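Local coordinates for lipoprotein, putative (Bacillus anthracis, PDB 4O4A), which is of unknown function but, as a putative lipoprotein, may bind lipid, at residues V44-P49 and T73-M78; S107-R112 and P120-E125. All coordinates share one frame; numbering follows the deposited sequence.

Interaction 1 of 2, residues V44-P49 and T73-M78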
ATOM      1  N   VAL B  44     -24.223 -14.244   4.631  1.00 39.23           N
ATOM      2  CA  VAL B  44     -25.273 -14.961   5.324  1.00 39.53           C
ATOM      3  C   VAL B  44     -24.892 -16.414   5.251  1.00 39.17           C
ATOM      4  O   VAL B  44     -24.578 -16.917   4.166  1.00 45.01           O
ATOM      5  CB  VAL B  44     -26.635 -14.800   4.646  1.00 40.20           C
ATOM      6  CG1 VAL B  44     -27.696 -15.537   5.449  1.00 42.14           C
ATOM      7  CG2 VAL B  44     -27.007 -13.337   4.534  1.00 38.18           C
ATOM      8  N   VAL B  45     -24.881 -17.096   6.381  1.00 38.34           N
ATOM      9  CA  VAL B  45     -24.537 -18.515   6.383  1.00 39.83           C
ATOM     10  C   VAL B  45     -25.702 -19.281   6.954  1.00 41.06           C
ATOM     11  O   VAL B  45     -26.192 -18.964   8.034  1.00 41.83           O
ATOM     12  CB  VAL B  45     -23.285 -18.810   7.197  1.00 40.92           C
ATOM     13  CG1 VAL B  45     -22.956 -20.301   7.126  1.00 43.04           C
ATOM     14  CG2 VAL B  45     -22.118 -17.989   6.686  1.00 40.82           C
ATOM     15  N   TYR B  46     -26.141 -20.289   6.217  1.00 41.34           N
ATOM     16  CA  TYR B  46     -27.289 -21.082   6.612  1.00 42.81           C
ATOM     17  C   TYR B  46     -26.907 -22.442   7.178  1.00 45.66           C
ATOM     18  O   TYR B  46     -25.742 -22.858   7.150  1.00 45.14           O
ATOM     19  CB  TYR B  46     -28.193 -21.301   5.393  1.00 42.64           C
ATOM     20  CG  TYR B  46     -28.835 -20.037   4.853  1.00 40.93           C
ATOM     21  CD1 TYR B  46     -28.134 -19.186   4.018  1.00 40.68           C
ATOM     22  CD2 TYR B  46     -30.152 -19.722   5.160  1.00 40.00           C
ATOM     23  CE1 TYR B  46     -28.720 -18.036   3.523  1.00 39.33           C
ATOM     24  CE2 TYR B  46     -30.750 -18.582   4.671  1.00 40.70           C
ATOM     25  CZ  TYR B  46     -30.024 -17.740   3.851  1.00 40.45           C
ATOM     26  OH  TYR B  46     -30.626 -16.613   3.342  1.00 39.69           O
ATOM     27  N   ASN B  47     -27.920 -23.119   7.704  1.00 46.51           N
ATOM     28  CA  ASN B  47     -27.778 -24.449   8.246  1.00 48.35           C
ATOM     29  C   ASN B  47     -26.733 -24.538   9.353  1.00 50.47           C
ATOM     30  O   ASN B  47     -26.049 -25.536   9.483  1.00 51.89           O
ATOM     31  CB  ASN B  47     -27.441 -25.420   7.124  1.00 47.77           C
ATOM     32  CG  ASN B  47     -27.663 -26.852   7.521  1.00 49.88           C
ATOM     33  OD1 ASN B  47     -28.597 -27.169   8.259  1.00 50.15           O
ATOM     34  ND2 ASN B  47     -26.816 -27.731   7.028  1.00 51.35           N
ATOM     35  N   VAL B  48     -26.632 -23.489  10.157  1.00 50.60           N
ATOM     36  CA  VAL B  48     -25.708 -23.469  11.280  1.00 53.58           C
ATOM     37  C   VAL B  48     -26.484 -23.904  12.521  1.00 56.88           C
ATOM     38  O   VAL B  48     -27.340 -23.167  13.014  1.00 58.36           O
ATOM     39  CB  VAL B  48     -25.142 -22.067  11.506  1.00 52.34           C
ATOM     40  CG1 VAL B  48     -24.195 -22.049  12.698  1.00 54.32           C
ATOM     41  CG2 VAL B  48     -24.432 -21.590  10.253  1.00 50.80           C
ATOM     42  N   PRO B  49     -26.185 -25.094  13.041  1.00 60.26           N
ATOM     43  CA  PRO B  49     -26.932 -25.573  14.200  1.00 64.66           C
ATOM     44  C   PRO B  49     -26.649 -24.751  15.449  1.00 64.81           C
ATOM     45  O   PRO B  49     -25.509 -24.354  15.684  1.00 63.90           O
ATOM     46  CB  PRO B  49     -26.429 -27.009  14.376  1.00 67.84           C
ATOM     47  CG  PRO B  49     -25.050 -26.993  13.799  1.00 68.21           C
ATOM     48  CD  PRO B  49     -25.066 -25.983  12.690  1.00 63.54           C
ATOM     49  N   THR B  73     -27.526 -18.345  10.623  1.00 45.07           N
ATOM     50  CA  THR B  73     -28.834 -18.902  10.961  1.00 47.22           C
ATOM     51  C   THR B  73     -28.888 -20.402  10.824  1.00 50.87           C
ATOM     52  O   THR B  73     -28.122 -21.003  10.069  1.00 51.97           O
ATOM     53  CB  THR B  73     -29.967 -18.330  10.077  1.00 47.35           C
ATOM     54  OG1 THR B  73     -31.234 -18.877  10.486  1.00 45.66           O
ATOM     55  CG2 THR B  73     -29.724 -18.659   8.609  1.00 48.07           C
ATOM     56  N   SER B  74     -29.826 -20.989  11.562  1.00 53.56           N
ATOM     57  CA  SER B  74     -30.068 -22.421  11.539  1.00 53.18           C
ATOM     58  C   SER B  74     -31.098 -22.776  10.467  1.00 52.97           C
ATOM     59  O   SER B  74     -31.405 -23.938  10.278  1.00 57.22           O
ATOM     60  CB  SER B  74     -30.527 -22.903  12.901  1.00 55.72           C
ATOM     61  OG  SER B  74     -31.649 -22.169  13.361  1.00 54.99           O
ATOM     62  N   THR B  75     -31.649 -21.780   9.774  1.00 49.43           N
ATOM     63  CA  THR B  75     -32.583 -22.049   8.692  1.00 48.74           C
ATOM     64  C   THR B  75     -31.818 -22.884   7.673  1.00 49.19           C
ATOM     65  O   THR B  75     -30.718 -22.524   7.307  1.00 45.78           O
ATOM     66  CB  THR B  75     -33.112 -20.744   8.076  1.00 46.55           C
ATOM     67  OG1 THR B  75     -33.881 -20.033   9.061  1.00 45.81           O
ATOM     68  CG2 THR B  75     -33.982 -21.028   6.865  1.00 45.88           C
ATOM     69  N   LYS B  76     -32.398 -24.007   7.241  1.00 52.91           N
ATOM     70  CA  LYS B  76     -31.702 -24.931   6.332  1.00 55.61           C
ATOM     71  C   LYS B  76     -31.068 -24.301   5.106  1.00 50.79           C
ATOM     72  O   LYS B  76     -29.910 -24.545   4.825  1.00 52.14           O
ATOM     73  CB  LYS B  76     -32.541 -26.183   5.975  1.00 63.17           C
ATOM     74  CG  LYS B  76     -32.524 -27.213   7.110  1.00 71.96           C
ATOM     75  CD  LYS B  76     -32.989 -28.633   6.769  1.00 80.91           C
ATOM     76  CE  LYS B  76     -34.424 -28.714   6.242  1.00 84.15           C
ATOM     77  NZ  LYS B  76     -34.820 -30.117   5.911  1.00 86.57           N
ATOM     78  N   ASN B  77     -31.793 -23.478   4.384  1.00 48.88           N
ATOM     79  CA  ASN B  77     -31.207 -22.872   3.200  1.00 47.98           C
ATOM     80  C   ASN B  77     -31.917 -21.591   2.832  1.00 46.50           C
ATOM     81  O   ASN B  77     -32.953 -21.248   3.420  1.00 49.88           O
ATOM     82  CB  ASN B  77     -31.250 -23.873   2.032  1.00 48.00           C
ATOM     83  CG  ASN B  77     -30.253 -23.554   0.933  1.00 48.20           C
ATOM     84  OD1 ASN B  77     -29.717 -22.449   0.850  1.00 49.56           O
ATOM     85  ND2 ASN B  77     -29.950 -24.548   0.115  1.00 51.54           N
HETATM   86  N   MSE B  78     -31.348 -20.886   1.864  1.00 46.18           N
HETATM   87  CA  MSE B  78     -31.943 -19.685   1.358  1.00 48.04           C
HETATM   88  C   MSE B  78     -33.101 -20.076   0.481  1.00 50.66           C
HETATM   89  O   MSE B  78     -33.229 -21.221   0.027  1.00 51.08           O
HETATM   90  CB  MSE B  78     -30.915 -18.846   0.601  1.00 48.66           C
HETATM   91  CG  MSE B  78     -30.563 -19.442  -0.759  1.00 53.13           C
HETATM   92 SE   MSE B  78     -28.695 -19.062  -1.198  1.00 61.41          SE
HETATM   93  CE  MSE B  78     -27.923 -20.866  -1.246  1.00 67.98           C
TER

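Interaction 2 of 2, residues S107-R112 and P120-E125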
ATOM      1  N   SER B 107     -23.357 -10.957  -4.913  1.00 46.89           N
ATOM      2  CA  SER B 107     -22.086 -11.483  -5.396  1.00 50.52           C
ATOM      3  C   SER B 107     -22.077 -12.944  -5.751  1.00 54.53           C
ATOM      4  O   SER B 107     -21.788 -13.298  -6.894  1.00 69.73           O
ATOM      5  CB  SER B 107     -20.979 -11.224  -4.376  1.00 49.75           C
ATOM      6  OG  SER B 107     -19.777 -11.832  -4.817  1.00 48.66           O
ATOM      7  N   SER B 108     -22.365 -13.809  -4.790  1.00 50.46           N
ATOM      8  CA  SER B 108     -22.335 -15.248  -5.075  1.00 51.72           C
ATOM      9  C   SER B 108     -22.987 -16.091  -4.004  1.00 49.93           C
ATOM     10  O   SER B 108     -23.251 -15.632  -2.897  1.00 48.24           O
ATOM     11  CB  SER B 108     -20.891 -15.736  -5.212  1.00 50.21           C
ATOM     12  OG  SER B 108     -20.234 -15.631  -3.968  1.00 47.57           O
ATOM     13  N   THR B 109     -23.253 -17.335  -4.364  1.00 51.34           N
ATOM     14  CA  THR B 109     -23.840 -18.290  -3.452  1.00 52.86           C
ATOM     15  C   THR B 109     -23.110 -19.585  -3.618  1.00 55.99           C
ATOM     16  O   THR B 109     -22.445 -19.818  -4.620  1.00 56.26           O
ATOM     17  CB  THR B 109     -25.329 -18.539  -3.734  1.00 53.80           C
ATOM     18  OG1 THR B 109     -25.495 -18.986  -5.084  1.00 56.16           O
ATOM     19  CG2 THR B 109     -26.113 -17.275  -3.543  1.00 53.77           C
ATOM     20  N   GLY B 110     -23.243 -20.436  -2.625  1.00 58.70           N
ATOM     21  CA  GLY B 110     -22.613 -21.715  -2.678  1.00 58.37           C
ATOM     22  C   GLY B 110     -22.834 -22.478  -1.406  1.00 59.11           C
ATOM     23  O   GLY B 110     -23.755 -22.201  -0.629  1.00 56.91           O
ATOM     24  N   SER B 111     -21.957 -23.439  -1.202  1.00 64.69           N
ATOM     25  CA  SER B 111     -22.000 -24.288  -0.047  1.00 65.63           C
ATOM     26  C   SER B 111     -20.575 -24.561   0.346  1.00 64.25           C
ATOM     27  O   SER B 111     -19.691 -24.647  -0.502  1.00 63.67           O
ATOM     28  CB  SER B 111     -22.710 -25.588  -0.390  1.00 70.54           C
ATOM     29  OG  SER B 111     -22.779 -26.437   0.724  1.00 78.39           O
ATOM     30  N   ARG B 112     -20.351 -24.645   1.642  1.00 66.89           N
ATOM     31  CA  ARG B 112     -19.042 -24.920   2.169  1.00 74.85           C
ATOM     32  C   ARG B 112     -19.188 -26.135   3.072  1.00 75.38           C
ATOM     33  O   ARG B 112     -20.088 -26.177   3.900  1.00 70.52           O
ATOM     34  CB  ARG B 112     -18.555 -23.725   2.952  1.00 76.31           C
ATOM     35  CG  ARG B 112     -17.080 -23.746   3.256  1.00 88.84           C
ATOM     36  CD  ARG B 112     -16.795 -22.448   3.981  1.00 92.30           C
ATOM     37  NE  ARG B 112     -15.416 -21.985   3.853  1.00 93.66           N
ATOM     38  CZ  ARG B 112     -15.003 -21.167   2.890  1.00 90.76           C
ATOM     39  NH1 ARG B 112     -13.732 -20.785   2.852  1.00 96.35           N
ATOM     40  NH2 ARG B 112     -15.854 -20.734   1.958  1.00 83.26           N
ATOM     41  N   PRO B 120     -24.768 -23.738   3.388  1.00 48.24           N
ATOM     42  CA  PRO B 120     -24.982 -22.881   2.232  1.00 45.72           C
ATOM     43  C   PRO B 120     -24.700 -21.450   2.643  1.00 41.88           C
ATOM     44  O   PRO B 120     -24.936 -21.088   3.798  1.00 41.08           O
ATOM     45  CB  PRO B 120     -26.479 -23.059   1.907  1.00 45.41           C
ATOM     46  CG  PRO B 120     -26.971 -24.161   2.769  1.00 47.40           C
ATOM     47  CD  PRO B 120     -26.017 -24.296   3.917  1.00 47.94           C
ATOM     48  N   PHE B 121     -24.231 -20.624   1.718  1.00 41.79           N
ATOM     49  CA  PHE B 121     -23.969 -19.219   2.044  1.00 40.49           C
ATOM     50  C   PHE B 121     -24.288 -18.279   0.902  1.00 40.06           C
ATOM     51  O   PHE B 121     -24.459 -18.695  -0.252  1.00 40.88           O
ATOM     52  CB  PHE B 121     -22.511 -19.030   2.406  1.00 41.74           C
ATOM     53  CG  PHE B 121     -21.566 -19.394   1.295  1.00 44.30           C
ATOM     54  CD1 PHE B 121     -21.293 -18.500   0.288  1.00 43.28           C
ATOM     55  CD2 PHE B 121     -20.955 -20.640   1.263  1.00 47.70           C
ATOM     56  CE1 PHE B 121     -20.430 -18.834  -0.734  1.00 46.00           C
ATOM     57  CE2 PHE B 121     -20.092 -20.979   0.241  1.00 48.85           C
ATOM     58  CZ  PHE B 121     -19.833 -20.075  -0.760  1.00 47.59           C
ATOM     59  N   ALA B 122     -24.341 -16.995   1.239  1.00 37.63           N
ATOM     60  CA  ALA B 122     -24.602 -15.971   0.269  1.00 35.68           C
ATOM     61  C   ALA B 122     -23.695 -14.790   0.516  1.00 36.56           C
ATOM     62  O   ALA B 122     -23.482 -14.376   1.659  1.00 36.96           O
ATOM     63  CB  ALA B 122     -26.053 -15.541   0.338  1.00 36.21           C
ATOM     64  N   ASN B 123     -23.173 -14.243  -0.575  1.00 37.69           N
ATOM     65  CA  ASN B 123     -22.315 -13.080  -0.535  1.00 37.94           C
ATOM     66  C   ASN B 123     -22.997 -11.914  -1.181  1.00 38.59           C
ATOM     67  O   ASN B 123     -23.384 -11.977  -2.351  1.00 44.71           O
ATOM     68  CB  ASN B 123     -21.015 -13.355  -1.264  1.00 40.56           C
ATOM     69  CG  ASN B 123     -20.063 -14.173  -0.456  1.00 45.48           C
ATOM     70  OD1 ASN B 123     -19.637 -13.740   0.602  1.00 48.75           O
ATOM     71  ND2 ASN B 123     -19.681 -15.344  -0.967  1.00 50.25           N
ATOM     72  N   LEU B 124     -23.184 -10.857  -0.411  1.00 40.00           N
ATOM     73  CA  LEU B 124     -23.771  -9.646  -0.920  1.00 40.83           C
ATOM     74  C   LEU B 124     -22.877  -8.512  -0.521  1.00 38.42           C
ATOM     75  O   LEU B 124     -21.970  -8.667   0.275  1.00 34.13           O
ATOM     76  CB  LEU B 124     -25.146  -9.377  -0.334  1.00 41.79           C
ATOM     77  CG  LEU B 124     -26.257 -10.366  -0.630  1.00 47.39           C
ATOM     78  CD1 LEU B 124     -26.233 -11.420   0.454  1.00 51.95           C
ATOM     79  CD2 LEU B 124     -27.609  -9.669  -0.628  1.00 48.85           C
ATOM     80  N   GLU B 125     -23.175  -7.348  -1.059  1.00 35.70           N
ATOM     81  CA  GLU B 125     -22.398  -6.185  -0.784  1.00 35.77           C
ATOM     82  C   GLU B 125     -23.339  -5.014  -0.783  1.00 35.84           C
ATOM     83  O   GLU B 125     -24.253  -4.932  -1.612  1.00 37.60           O
ATOM     84  CB  GLU B 125     -21.339  -6.046  -1.860  1.00 36.18           C
ATOM     85  CG  GLU B 125     -20.361  -4.926  -1.642  1.00 39.19           C
ATOM     86  CD  GLU B 125     -19.323  -4.827  -2.740  1.00 43.20           C
ATOM     87  OE1 GLU B 125     -19.152  -5.785  -3.521  1.00 44.34           O
ATOM     88  OE2 GLU B 125     -18.670  -3.766  -2.822  1.00 47.50           O
TER

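Interaction 1 of 2, residues V44-P49 and T73-M78
Thr73 meets the 44-49 segment through both ends of its backbone. Its N-H donates to Val45 O (Thr73 N to Val45 O 3.0 Å), while its own O takes the N-H of Val48 (Thr73 O to Val48 N 2.9 Å). The methyl CG2 of Thr73 lies obliquely against the Tyr46 ring, 3.6 Å from Tyr46 CD2. With OG1 anti to the backbone N (chi1 -178°), Thr73 accepts the N-H of Thr75 and closes an ST turn; the same hydroxyl also bonds to Glu52 O. Ser74 sets its CA and CB against Val48 O, and its OG is held by Ala51 O. The Thr73 N to Val45 O bond is the last of the parallel type between strands 40-45 and 70-72; beyond it the pairing becomes irregular as the loop after strand 70-72 folds round Tyr46 and Asn47. Thr75 O, which lies at the edge of the Tyr46 ring in its plane, receives Asn47 N at 2.9 Å. Lys76 contributes mainly its carbonyl, 3.5 Å from Asn47 CB (Lys76 O), and the amide ND2 of Asn47 bonds to Glu118 O. Further on, the backbone N of Met78, a selenomethionine, sits over the centre of one face of the Tyr46 ring, and Met78 CB rests 3.5 Å from Tyr46 CZ. The two side chains cross at about a right angle.

Interaction 2 of 2, residues S107-R112 and P120-E125
Asn123 and Ser108 are joined through backbone and side chain alike. Asn123 N donates to Ser108 O at 2.7 Å, and Asn123 ND2 reaches Ser108 OG at 3.1 Å, the hydroxyl oxygen lying 16° out of the amide plane. For this bond the serine holds OG between its backbone N and carbonyl carbon (chi1 66°), on the same side of the sheet as the asparagine amide. Asn123 O is gripped twice, by Ser107 N at 2.8 Å and by Ser108 N at 3.2 Å, both arriving from the same face of its plane. Further along the ladder Gly110 and Phe121 form the next hydrogen-bonded pair: Phe121 N gives to Gly110 O, and Gly110 N returns the bond to Phe121 O. Thr109 with Ala122 and Ser111 with Pro120 are the alternating non-hydrogen-bonded pairs, with side chains on the other side of the sheet.

The Phe121 ring bends back over the neighbouring strand, its chi1 of 61° carrying it across Gly110. Gly110 CA sits 4.0 Å from the centroid of the Phe121 ring, a CH-pi contact over the face, while Arg112 N lies at the ring edge. Having no side chain, the glycine lets the ring settle directly on the backbone. Met154 of helix 149-166 also touches Phe121, and the same helix packs on Arg112. The whole is an antiparallel beta hairpin, strands 104-114 and 117-126, carrying a classic beta bulge in which Ser107 and Ser108 together face Asn123.

In the fold
The centres of the two interactions lie 12 Å apart, and both reach one mixed four-stranded sheet ordered 70-72, 40-45, 117-126, 104-114. Interaction 1 sits at the end of the parallel pair on one side, where both strands run out into loops; interaction 2 is the antiparallel hairpin on the other. They come in series along the chain, interaction 1 closing before interaction 2 opens. Strands 40-45 and 117-126 are neighbours and join them directly: Tyr46 N lies 2.8 Å from Pro120 O and Val44 O 2.9 Å from Ala122 N, both probable hydrogen bonds. Helix 149-166 touches residues of both, among them Val45, Val48 and Phe121, so one helix spans the two contacts.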